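Local coordinates for protein isoaspartyl dipeptidase (Fervidobacterium islandicum, PDB 7CDH) that probably hydrolyses isoaspartyl (beta-aspartyl) dipeptides as a zinc-dependent M38 metallopeptidase of the amidohydrolase family, a role linked to protein repair, at residues 96-100 and 127-131; 167-173 and 205-209; 194-198 and 227-231; 246-250 and 263-268. Residues are numbered along the deposited sequence.

Contact 1. Residues 96-100 and 127-131; sequences CLGTD and TGSYR
Loops after neighbouring TIM-barrel strands meet over the active site; here those following strands 90-95 and 122-127 run side by side, 30° apart. C96 stays extended, its O taking a hydrogen bond from ND1 of the zinc ligand H63. L97, also extended and m,t, faces the other loop: its CA is 4.9 Å from S129 CA, its CB 3.7 Å from S129 CB and its CD1 3.9 Å from O of G128 (positive phi, 71/-169). One water accepts from L97 N (2.9 Å) and reaches G128 O (2.8 Å). G98 (-124/-137) turns the chain; its O accepts a weak bond from Y130 N (3.3 Å), and its C lies 3.3 Å from Y130 CD1. T99 and Y130 (-54/-47, chi1 -92°) both take helical angles, their CA atoms 5.3 Å apart; T99 OG1, hydrogen-bonded to E70, sits over one face of the Y130 ring, 3.3 Å from Y130 CE2. A second water donates to T99 O (2.9 Å), accepts from R131 N (3.2 Å) and meets S129 OG at 2.6 Å. One weak direct bond crosses; two waters, L97-S129 packing and the Y130 ring, about 3 Å from a zinc, make up the rest.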
loop_
_atom_site.group_PDB
_atom_site.type_symbol
_atom_site.label_atom_id
_atom_site.label_comp_id
_atom_site.label_asym_id
_atom_site.label_seq_id
_atom_site.Cartn_x
_atom_site.Cartn_y
_atom_site.Cartn_z
ATOM N N CYS A 96 -17.922 -18.423 -13.377
ATOM C CA CYS A 96 -17.027 -18.266 -12.220
ATOM C C CYS A 96 -15.610 -18.722 -12.571
ATOM O O CYS A 96 -15.419 -19.341 -13.652
ATOM C CB CYS A 96 -17.570 -19.074 -11.058
ATOM S SG CYS A 96 -17.747 -20.832 -11.448
ATOM N N LEU A 97 -14.686 -18.497 -11.634
ATOM C CA LEU A 97 -13.333 -19.102 -11.614
ATOM C C LEU A 97 -13.306 -20.315 -10.685
ATOM O O LEU A 97 -14.156 -20.429 -9.792
ATOM C CB LEU A 97 -12.306 -18.083 -11.117
ATOM C CG LEU A 97 -12.294 -16.751 -11.843
ATOM C CD1 LEU A 97 -11.239 -15.844 -11.254
ATOM C CD2 LEU A 97 -12.050 -16.983 -13.322
ATOM N N GLY A 98 -12.285 -21.152 -10.847
ATOM C CA GLY A 98 -12.155 -22.417 -10.113
ATOM C C GLY A 98 -10.846 -22.498 -9.368
ATOM O O GLY A 98 -10.465 -21.546 -8.740
ATOM N N THR A 99 -10.191 -23.642 -9.402
ATOM C CA THR A 99 -8.923 -23.877 -8.670
ATOM C C THR A 99 -7.940 -22.738 -8.913
ATOM O O THR A 99 -7.378 -22.265 -7.940
ATOM C CB THR A 99 -8.306 -25.206 -9.077
ATOM O OG1 THR A 99 -9.402 -26.120 -9.043
ATOM C CG2 THR A 99 -7.208 -25.617 -8.131
ATOM N N ASP A 100 -7.768 -22.318 -10.164
ATOM C CA ASP A 100 -6.728 -21.343 -10.559
ATOM C C ASP A 100 -7.319 -19.921 -10.519
ATOM O O ASP A 100 -7.982 -19.504 -11.513
ATOM C CB ASP A 100 -6.133 -21.697 -11.922
ATOM C CG ASP A 100 -5.001 -20.782 -12.354
ATOM O OD1 ASP A 100 -4.637 -19.885 -11.565
ATOM O OD2 ASP A 100 -4.451 -21.009 -13.439
ATOM N N THR A 127 -17.659 -13.094 -8.323
ATOM C CA THR A 127 -16.318 -12.636 -7.927
ATOM C C THR A 127 -15.718 -13.757 -7.105
ATOM O O THR A 127 -16.413 -14.761 -6.894
ATOM C CB THR A 127 -16.354 -11.297 -7.201
ATOM O OG1 THR A 127 -14.970 -11.088 -6.973
ATOM C CG2 THR A 127 -17.112 -11.287 -5.892
ATOM N N GLY A 128 -14.465 -13.625 -6.692
ATOM C CA GLY A 128 -13.756 -14.710 -5.979
ATOM C C GLY A 128 -13.407 -15.873 -6.882
ATOM O O GLY A 128 -13.562 -15.757 -8.114
ATOM N N SER A 129 -12.978 -16.977 -6.261
ATOM C CA SER A 129 -12.545 -18.260 -6.870
ATOM C C SER A 129 -12.521 -19.285 -5.727
ATOM O O SER A 129 -13.064 -18.954 -4.639
ATOM C CB SER A 129 -11.174 -18.124 -7.549
ATOM O OG SER A 129 -10.099 -17.916 -6.596
ATOM N N TYR A 130 -11.892 -20.448 -5.927
ATOM C CA TYR A 130 -11.796 -21.503 -4.897
ATOM C C TYR A 130 -11.223 -20.913 -3.615
ATOM O O TYR A 130 -11.720 -21.215 -2.544
ATOM C CB TYR A 130 -10.874 -22.647 -5.304
ATOM C CG TYR A 130 -11.500 -23.827 -6.004
ATOM C CD1 TYR A 130 -12.586 -23.713 -6.864
ATOM C CD2 TYR A 130 -10.933 -25.089 -5.844
ATOM C CE1 TYR A 130 -13.109 -24.816 -7.531
ATOM C CE2 TYR A 130 -11.463 -26.205 -6.475
ATOM C CZ TYR A 130 -12.541 -26.067 -7.333
ATOM O OH TYR A 130 -12.997 -27.199 -7.966
ATOM N N ARG A 131 -10.149 -20.140 -3.736
ATOM C CA ARG A 131 -9.291 -19.805 -2.586
ATOM C C ARG A 131 -9.966 -18.773 -1.689
ATOM O O ARG A 131 -10.555 -17.825 -2.181
ATOM C CB ARG A 131 -7.964 -19.246 -3.062
ATOM C CG ARG A 131 -7.039 -18.888 -1.914
ATOM C CD ARG A 131 -5.649 -18.748 -2.456
ATOM N NE ARG A 131 -4.709 -18.495 -1.395
ATOM C CZ ARG A 131 -4.486 -17.317 -0.842
ATOM N NH1 ARG A 131 -5.152 -16.241 -1.243
ATOM N NH2 ARG A 131 -3.593 -17.247 0.132
HETATM O O HOH W 1 -15.570 -16.239 -9.966
HETATM O O HOH W 2 -8.605 -20.014 -6.574
#

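Contact 2. Residues 167-173 and 205-209; sequences PTLEEIL and YLFDI
Helix pairs often lock by mutual intrusion: the short segments 169-173 and 205-209 cross at -65°, axes 10.7 Å apart. CA atoms pair L169 with Y205 (6.4 Å) and L173 with I209 (7.0 Å). I209 (m,t) enters the hollow lined by L169, I172 and L173: its CG1 is 4.3 Å from L169 CD1 and 3.7 Å from L173 CD2, its CD1 3.8 Å from I172 CG2. In return L169 (t,p) fills a notch beside Y205, D208 and I209, L169 CD2 lying 4.0 Å from D208 CB. L169 CA sits over one face of the Y205 ring (chi1 m), whose CE1 is 4.1 Å from L169 CB; Y205 CD2 is 4.0 Å from I172 CG1. Y205 OH donates to P167 O at 2.9 Å. T168 and E171 form a capping box (E171 N to T168 OG1 3.1 Å, T168 N to E171 OE1 3.0 Å). Both helices flank strand 191-196, where F194 receives I172 and L206, and I209 also packs on L220 of strand 220-223.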
loop_
_atom_site.group_PDB
_atom_site.type_symbol
_atom_site.label_atom_id
_atom_site.label_comp_id
_atom_site.label_asym_id
_atom_site.label_seq_id
_atom_site.Cartn_x
_atom_site.Cartn_y
_atom_site.Cartn_z
ATOM N N PRO A 167 -10.260 -22.977 4.573
ATOM C CA PRO A 167 -10.839 -21.814 5.237
ATOM C C PRO A 167 -11.498 -22.177 6.565
ATOM O O PRO A 167 -12.085 -23.244 6.671
ATOM C CB PRO A 167 -11.944 -21.370 4.271
ATOM C CG PRO A 167 -12.363 -22.672 3.597
ATOM C CD PRO A 167 -11.053 -23.418 3.419
ATOM N N THR A 168 -11.415 -21.274 7.534
ATOM C CA THR A 168 -12.090 -21.401 8.855
ATOM C C THR A 168 -13.555 -20.982 8.732
ATOM O O THR A 168 -13.894 -20.263 7.784
ATOM C CB THR A 168 -11.410 -20.528 9.908
ATOM O OG1 THR A 168 -11.574 -19.143 9.567
ATOM C CG2 THR A 168 -9.948 -20.887 10.051
ATOM N N LEU A 169 -14.356 -21.310 9.730
ATOM C CA LEU A 169 -15.782 -20.917 9.796
ATOM C C LEU A 169 -15.892 -19.391 9.867
ATOM O O LEU A 169 -16.764 -18.823 9.189
ATOM C CB LEU A 169 -16.430 -21.583 11.014
ATOM C CG LEU A 169 -17.889 -21.185 11.254
ATOM C CD1 LEU A 169 -18.729 -21.451 10.014
ATOM C CD2 LEU A 169 -18.451 -21.908 12.470
ATOM N N GLU A 170 -15.056 -18.755 10.677
ATOM C CA GLU A 170 -15.008 -17.281 10.827
ATOM C C GLU A 170 -14.751 -16.632 9.464
ATOM O O GLU A 170 -15.482 -15.667 9.139
ATOM C CB GLU A 170 -13.983 -16.892 11.892
ATOM C CG GLU A 170 -14.483 -17.182 13.311
ATOM C CD GLU A 170 -13.480 -16.952 14.444
ATOM O OE1 GLU A 170 -12.268 -16.737 14.148
ATOM O OE2 GLU A 170 -13.905 -16.994 15.635
ATOM N N GLU A 171 -13.779 -17.128 8.687
ATOM C CA GLU A 171 -13.458 -16.546 7.359
ATOM C C GLU A 171 -14.695 -16.681 6.463
ATOM O O GLU A 171 -15.090 -15.660 5.850
ATOM C CB GLU A 171 -12.258 -17.232 6.716
ATOM C CG GLU A 171 -10.932 -16.988 7.402
ATOM C CD GLU A 171 -9.767 -17.718 6.731
ATOM O OE1 GLU A 171 -9.846 -18.955 6.604
ATOM O OE2 GLU A 171 -8.788 -17.035 6.299
ATOM N N ILE A 172 -15.290 -17.882 6.394
ATOM C CA ILE A 172 -16.571 -18.123 5.648
ATOM C C ILE A 172 -17.644 -17.108 6.091
ATOM O O ILE A 172 -18.281 -16.527 5.219
ATOM C CB ILE A 172 -17.105 -19.560 5.815
ATOM C CG1 ILE A 172 -16.131 -20.627 5.309
ATOM C CG2 ILE A 172 -18.445 -19.688 5.112
ATOM C CD1 ILE A 172 -15.547 -20.281 3.952
ATOM N N LEU A 173 -17.899 -16.951 7.391
ATOM C CA LEU A 173 -19.010 -16.092 7.887
ATOM C C LEU A 173 -18.807 -14.650 7.399
ATOM O O LEU A 173 -19.821 -14.013 6.981
ATOM C CB LEU A 173 -19.091 -16.121 9.418
ATOM C CG LEU A 173 -19.775 -17.339 10.030
ATOM C CD1 LEU A 173 -19.653 -17.301 11.545
ATOM C CD2 LEU A 173 -21.233 -17.419 9.599
ATOM N N TYR A 205 -20.180 -26.628 7.567
ATOM C CA TYR A 205 -20.134 -25.153 7.712
ATOM C C TYR A 205 -21.480 -24.529 7.349
ATOM O O TYR A 205 -21.811 -23.498 7.956
ATOM C CB TYR A 205 -19.059 -24.573 6.797
ATOM C CG TYR A 205 -17.643 -24.731 7.277
ATOM C CD1 TYR A 205 -17.331 -25.084 8.581
ATOM C CD2 TYR A 205 -16.606 -24.444 6.416
ATOM C CE1 TYR A 205 -16.016 -25.173 9.011
ATOM C CE2 TYR A 205 -15.289 -24.527 6.827
ATOM C CZ TYR A 205 -14.991 -24.887 8.126
ATOM O OH TYR A 205 -13.680 -24.943 8.476
ATOM N N LEU A 206 -22.208 -25.090 6.376
ATOM C CA LEU A 206 -23.494 -24.499 5.911
ATOM C C LEU A 206 -24.537 -24.618 7.032
ATOM O O LEU A 206 -25.255 -23.614 7.297
ATOM C CB LEU A 206 -23.947 -25.128 4.591
ATOM C CG LEU A 206 -23.331 -24.511 3.332
ATOM C CD1 LEU A 206 -21.832 -24.712 3.281
ATOM C CD2 LEU A 206 -23.947 -25.098 2.077
ATOM N N PHE A 207 -24.564 -25.761 7.709
ATOM C CA PHE A 207 -25.433 -26.021 8.880
ATOM C C PHE A 207 -24.989 -25.113 10.026
ATOM O O PHE A 207 -25.896 -24.544 10.704
ATOM C CB PHE A 207 -25.429 -27.509 9.243
ATOM C CG PHE A 207 -26.222 -28.359 8.279
ATOM C CD1 PHE A 207 -27.582 -28.168 8.124
ATOM C CD2 PHE A 207 -25.616 -29.349 7.528
ATOM C CE1 PHE A 207 -28.312 -28.943 7.238
ATOM C CE2 PHE A 207 -26.350 -30.129 6.652
ATOM C CZ PHE A 207 -27.693 -29.908 6.490
ATOM N N ASP A 208 -23.671 -24.935 10.209
ATOM C CA ASP A 208 -23.103 -24.065 11.277
ATOM C C ASP A 208 -23.561 -22.614 11.068
ATOM O O ASP A 208 -24.003 -21.975 12.039
ATOM C CB ASP A 208 -21.579 -24.122 11.346
ATOM C CG ASP A 208 -20.992 -25.439 11.829
ATOM O OD1 ASP A 208 -21.742 -26.251 12.443
ATOM O OD2 ASP A 208 -19.783 -25.653 11.560
ATOM N N ILE A 209 -23.562 -22.130 9.834
ATOM C CA ILE A 209 -23.994 -20.733 9.546
ATOM C C ILE A 209 -25.469 -20.545 9.960
ATOM O O ILE A 209 -25.782 -19.532 10.618
ATOM C CB ILE A 209 -23.742 -20.389 8.065
ATOM C CG1 ILE A 209 -22.250 -20.414 7.723
ATOM C CG2 ILE A 209 -24.372 -19.061 7.734
ATOM C CD1 ILE A 209 -21.964 -20.569 6.249
#

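Contact 3. Residues 194-198 and 227-231. With ZN (zinc ion), chain K.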
loop_
_atom_site.group_PDB
_atom_site.type_symbol
_atom_site.label_atom_id
_atom_site.label_comp_id
_atom_site.label_asym_id
_atom_site.label_seq_id
_atom_site.Cartn_x
_atom_site.Cartn_y
_atom_site.Cartn_z
ATOM N N PHE A 194 -20.614 -22.726 -3.044
ATOM C CA PHE A 194 -19.594 -23.585 -2.399
ATOM C C PHE A 194 -19.293 -24.729 -3.351
ATOM O O PHE A 194 -20.232 -25.457 -3.701
ATOM C CB PHE A 194 -20.082 -24.133 -1.061
ATOM C CG PHE A 194 -20.272 -23.065 -0.027
ATOM C CD1 PHE A 194 -19.189 -22.523 0.635
ATOM C CD2 PHE A 194 -21.526 -22.562 0.241
ATOM C CE1 PHE A 194 -19.366 -21.519 1.572
ATOM C CE2 PHE A 194 -21.699 -21.547 1.173
ATOM C CZ PHE A 194 -20.618 -21.034 1.838
ATOM N N HIS A 195 -18.038 -24.840 -3.788
ATOM C CA HIS A 195 -17.507 -26.108 -4.317
ATOM C C HIS A 195 -17.363 -27.075 -3.147
ATOM O O HIS A 195 -16.547 -26.811 -2.246
ATOM C CB HIS A 195 -16.189 -25.904 -5.039
ATOM C CG HIS A 195 -15.487 -27.183 -5.317
ATOM N ND1 HIS A 195 -15.576 -27.802 -6.542
ATOM C CD2 HIS A 195 -14.745 -27.981 -4.512
ATOM C CE1 HIS A 195 -14.875 -28.927 -6.487
ATOM N NE2 HIS A 195 -14.341 -29.064 -5.249
ATOM N N VAL A 196 -18.129 -28.159 -3.152
ATOM C CA VAL A 196 -18.007 -29.161 -2.066
ATOM C C VAL A 196 -17.245 -30.365 -2.591
ATOM O O VAL A 196 -17.718 -31.009 -3.529
ATOM C CB VAL A 196 -19.359 -29.586 -1.486
ATOM C CG1 VAL A 196 -19.130 -30.512 -0.303
ATOM C CG2 VAL A 196 -20.202 -28.387 -1.088
ATOM N N GLY A 197 -16.102 -30.647 -1.985
ATOM C CA GLY A 197 -15.279 -31.797 -2.355
ATOM C C GLY A 197 -15.782 -33.039 -1.658
ATOM O O GLY A 197 -16.928 -33.047 -1.222
ATOM N N SER A 198 -14.936 -34.052 -1.540
ATOM C CA SER A 198 -15.334 -35.388 -1.056
ATOM C C SER A 198 -14.889 -35.548 0.397
ATOM O O SER A 198 -15.035 -36.643 0.922
ATOM C CB SER A 198 -14.747 -36.419 -1.949
ATOM O OG SER A 198 -13.367 -36.154 -2.110
ATOM N N ARG A 227 -22.197 -35.857 -5.656
ATOM C CA ARG A 227 -20.857 -36.504 -5.684
ATOM C C ARG A 227 -20.945 -37.881 -5.002
ATOM O O ARG A 227 -20.283 -38.812 -5.447
ATOM C CB ARG A 227 -19.872 -35.522 -5.046
ATOM C CG ARG A 227 -18.498 -36.077 -4.712
ATOM C CD ARG A 227 -17.692 -35.124 -3.833
ATOM N NE ARG A 227 -17.490 -33.822 -4.439
ATOM C CZ ARG A 227 -16.664 -33.582 -5.458
ATOM N NH1 ARG A 227 -16.557 -32.358 -5.960
ATOM N NH2 ARG A 227 -15.972 -34.569 -5.993
ATOM N N SER A 228 -21.750 -38.023 -3.955
ATOM C CA SER A 228 -21.980 -39.308 -3.248
ATOM C C SER A 228 -23.400 -39.348 -2.673
ATOM O O SER A 228 -23.976 -38.249 -2.414
ATOM C CB SER A 228 -20.957 -39.508 -2.171
ATOM O OG SER A 228 -21.315 -38.817 -0.986
ATOM N N ARG A 229 -23.950 -40.552 -2.473
ATOM C CA ARG A 229 -25.265 -40.712 -1.786
ATOM C C ARG A 229 -25.172 -40.011 -0.423
ATOM O O ARG A 229 -26.115 -39.330 -0.066
ATOM C CB ARG A 229 -25.734 -42.172 -1.639
ATOM C CG ARG A 229 -27.138 -42.270 -1.043
ATOM C CD ARG A 229 -27.899 -43.591 -1.072
ATOM N NE ARG A 229 -28.419 -43.944 -2.393
ATOM C CZ ARG A 229 -27.808 -44.754 -3.273
ATOM N NH1 ARG A 229 -26.641 -45.314 -2.994
ATOM N NH2 ARG A 229 -28.367 -45.004 -4.445
ATOM N N LYS A 230 -24.073 -40.171 0.313
ATOM C CA LYS A 230 -23.952 -39.609 1.682
ATOM C C LYS A 230 -24.040 -38.072 1.587
ATOM O O LYS A 230 -24.831 -37.456 2.343
ATOM C CB LYS A 230 -22.688 -40.144 2.358
ATOM C CG LYS A 230 -22.544 -39.753 3.825
ATOM C CD LYS A 230 -21.712 -40.723 4.673
ATOM C CE LYS A 230 -20.950 -40.045 5.797
ATOM N NZ LYS A 230 -19.564 -39.688 5.399
ATOM N N LEU A 231 -23.322 -37.451 0.651
ATOM C CA LEU A 231 -23.398 -35.976 0.492
ATOM C C LEU A 231 -24.808 -35.569 0.051
ATOM O O LEU A 231 -25.321 -34.531 0.551
ATOM C CB LEU A 231 -22.359 -35.474 -0.513
ATOM C CG LEU A 231 -22.289 -33.961 -0.642
ATOM C CD1 LEU A 231 -22.218 -33.296 0.726
ATOM C CD2 LEU A 231 -21.114 -33.564 -1.504
HETATM ZN ZN ZN K . -16.336 -27.156 -8.408
#
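A single carbonyl oxygen, V196 O, receives two donors from the same guanidinium: R227 NE at 3.0 Å, and NH1, also 3.0 Å from V196 O, in a weaker bond whose angle is only 135°. The oxygen lies near the guanidinium plane, while G197 CA and S198 N cover one face of the group. G197 O is 3.4 Å from R227 NE, but the angle is too poor for a bond. The aliphatic part of the arginine is used as well, since R227 CD rests 3.7 Å from S198 CB. All this happens one residue past a metal ligand. H195 ND1 holds zinc at 2.1 Å, E156 and H224 complete the protein ligands of that site, and H195 NE2 is hydrogen-bonded to D161; R227 NH1 comes to 3.9 Å from H195 CE1. The setting is that of the amidohydrolase TIM barrel, in which metal ligands sit at the C-terminal ends of the strands: strand 191-196 brings in the histidine, and the next strand, 220-223, leads through H224 to R227 and helix 229-240. S228 is the N-cap of that helix, its OG accepting from L231 N at 2.9 Å. Within the helix's first turn L231 points back to the strand, placing CD2 3.8 Å from V196 CG1, an apolar contact.

Contact 4. Residues 246-250 and 263-268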
loop_
_atom_site.group_PDB
_atom_site.type_symbol
_atom_site.label_atom_id
_atom_site.label_comp_id
_atom_site.label_asym_id
_atom_site.label_seq_id
_atom_site.Cartn_x
_atom_site.Cartn_y
_atom_site.Cartn_z
ATOM N N ASP A 246 -27.133 -27.703 -5.823
ATOM C CA ASP A 246 -26.780 -27.852 -7.254
ATOM C C ASP A 246 -26.105 -29.202 -7.415
ATOM O O ASP A 246 -25.325 -29.587 -6.558
ATOM C CB ASP A 246 -25.887 -26.723 -7.771
ATOM C CG ASP A 246 -25.622 -26.808 -9.273
ATOM O OD1 ASP A 246 -26.597 -26.861 -10.034
ATOM O OD2 ASP A 246 -24.443 -26.835 -9.680
ATOM N N LEU A 247 -26.480 -29.914 -8.458
ATOM C CA LEU A 247 -25.968 -31.253 -8.811
ATOM C C LEU A 247 -25.246 -31.093 -10.146
ATOM O O LEU A 247 -25.763 -30.384 -11.054
ATOM C CB LEU A 247 -27.148 -32.225 -8.956
ATOM C CG LEU A 247 -28.180 -32.229 -7.829
ATOM C CD1 LEU A 247 -29.345 -33.172 -8.147
ATOM C CD2 LEU A 247 -27.543 -32.611 -6.502
ATOM N N THR A 248 -24.090 -31.704 -10.289
ATOM C CA THR A 248 -23.361 -31.586 -11.566
ATOM C C THR A 248 -24.089 -32.486 -12.562
ATOM O O THR A 248 -24.193 -33.706 -12.319
ATOM C CB THR A 248 -21.874 -31.897 -11.403
ATOM O OG1 THR A 248 -21.379 -31.048 -10.366
ATOM C CG2 THR A 248 -21.134 -31.668 -12.695
ATOM N N ALA A 249 -24.583 -31.890 -13.629
ATOM C CA ALA A 249 -25.207 -32.600 -14.759
ATOM C C ALA A 249 -24.358 -33.809 -15.168
ATOM O O ALA A 249 -23.120 -33.751 -15.107
ATOM C CB ALA A 249 -25.390 -31.654 -15.915
ATOM N N LEU A 250 -25.033 -34.868 -15.606
ATOM C CA LEU A 250 -24.407 -36.019 -16.292
ATOM C C LEU A 250 -23.825 -35.495 -17.606
ATOM O O LEU A 250 -24.526 -34.745 -18.301
ATOM C CB LEU A 250 -25.469 -37.097 -16.508
ATOM C CG LEU A 250 -25.003 -38.524 -16.266
ATOM C CD1 LEU A 250 -24.712 -38.726 -14.795
ATOM C CD2 LEU A 250 -26.058 -39.506 -16.767
ATOM N N THR A 263 -25.894 -41.515 -9.350
ATOM C CA THR A 263 -25.711 -40.419 -10.304
ATOM C C THR A 263 -26.685 -39.293 -9.994
ATOM O O THR A 263 -27.563 -39.472 -9.138
ATOM C CB THR A 263 -25.914 -40.925 -11.725
ATOM O OG1 THR A 263 -27.326 -41.096 -11.833
ATOM C CG2 THR A 263 -25.123 -42.192 -11.970
ATOM N N THR A 264 -26.499 -38.176 -10.696
ATOM C CA THR A 264 -27.418 -37.021 -10.719
ATOM C C THR A 264 -28.833 -37.502 -11.106
ATOM O O THR A 264 -29.797 -36.981 -10.539
ATOM C CB THR A 264 -26.815 -35.904 -11.581
ATOM O OG1 THR A 264 -25.753 -35.378 -10.789
ATOM C CG2 THR A 264 -27.785 -34.783 -11.881
ATOM N N ILE A 265 -28.970 -38.449 -12.028
ATOM C CA ILE A 265 -30.306 -39.014 -12.402
ATOM C C ILE A 265 -30.984 -39.601 -11.143
ATOM O O ILE A 265 -32.150 -39.241 -10.856
ATOM C CB ILE A 265 -30.229 -40.073 -13.530
ATOM C CG1 ILE A 265 -29.293 -39.707 -14.690
ATOM C CG2 ILE A 265 -31.632 -40.338 -14.042
ATOM C CD1 ILE A 265 -29.670 -38.437 -15.387
ATOM N N ASP A 266 -30.293 -40.463 -10.400
ATOM C CA ASP A 266 -30.831 -41.048 -9.147
ATOM C C ASP A 266 -31.182 -39.909 -8.197
ATOM O O ASP A 266 -32.277 -39.925 -7.601
ATOM C CB ASP A 266 -29.844 -42.025 -8.516
ATOM C CG ASP A 266 -29.491 -43.172 -9.450
ATOM O OD1 ASP A 266 -30.445 -43.768 -10.057
ATOM O OD2 ASP A 266 -28.263 -43.442 -9.600
ATOM N N ALA A 267 -30.278 -38.948 -8.057
ATOM C CA ALA A 267 -30.446 -37.811 -7.133
ATOM C C ALA A 267 -31.763 -37.082 -7.443
ATOM O O ALA A 267 -32.530 -36.795 -6.511
ATOM C CB ALA A 267 -29.231 -36.923 -7.244
ATOM N N ILE A 268 -32.009 -36.768 -8.705
ATOM C CA ILE A 268 -33.197 -35.970 -9.127
ATOM C C ILE A 268 -34.483 -36.775 -8.843
ATOM O O ILE A 268 -35.528 -36.165 -8.466
ATOM C CB ILE A 268 -33.063 -35.572 -10.611
ATOM C CG1 ILE A 268 -31.990 -34.498 -10.764
ATOM C CG2 ILE A 268 -34.403 -35.137 -11.218
ATOM C CD1 ILE A 268 -31.668 -34.165 -12.193
#
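T264, L250 and L247 supply most of the surface hidden where strand 245-248 meets the helix that follows it, a worked example of a beta-alpha unit in a TIM barrel. The helical segment 264-268 runs back against strand 246-248, at 151° with axes 9.1 Å apart, so that the chain can return to strand 280-283, parallel to the first. T264, in the helix's first turn, faces the strand end, and its OG1 donates to T248 O at 2.8 Å; S226 OG is a further partner of the same hydroxyl. L247 (m,t) points from the strand to the helix, its CD1 lying 3.9 Å from A267 CB and 4.0 Å from I268 CG1, with F232 of helix 229-240 touching both L247 and A267. L250, already in the loop, covers the helix start: CD2 is 3.8 Å from I265 CG1 and CD1 4.0 Å from T263 CB. That start is itself closed by a capping box, in which T263 N donates to D266 OD2 (3.1 Å) and D266 N gives a weak bond to T263 OG1 (3.4 Å). T248 points its CB away from the helix. One residue therefore serves two sides: its backbone oxygen is satisfied by the helix threonine, amid otherwise apolar contacts, while its OG1 is hydrogen-bonded to ND1 of the zinc ligand H224, consistent with helping to orient that histidine.

From the N terminus, contact 1 comes first, closing a loop round helix 106-118 by joining the loops that follow strands 90-95 and 122-127. Contacts 2 and 3 then cross: 167-173, 194-198, 205-209 and 227-231 alternate along the chain, so a helix-helix contact and a strand-helix contact interlock, sharing the run from helix 169-186 to helix 229-240. Contact 4 follows in series, closing the short connection between strand 245-248 and helix 264-273; its centre is about 12 Å from that of contact 3. At the metal site contacts 1 and 3 meet, Y130 OH lying 2.9 Å from H195 CE1. Contacts 1 and 2 also both touch a second subunit, linking the barrel to the assembly.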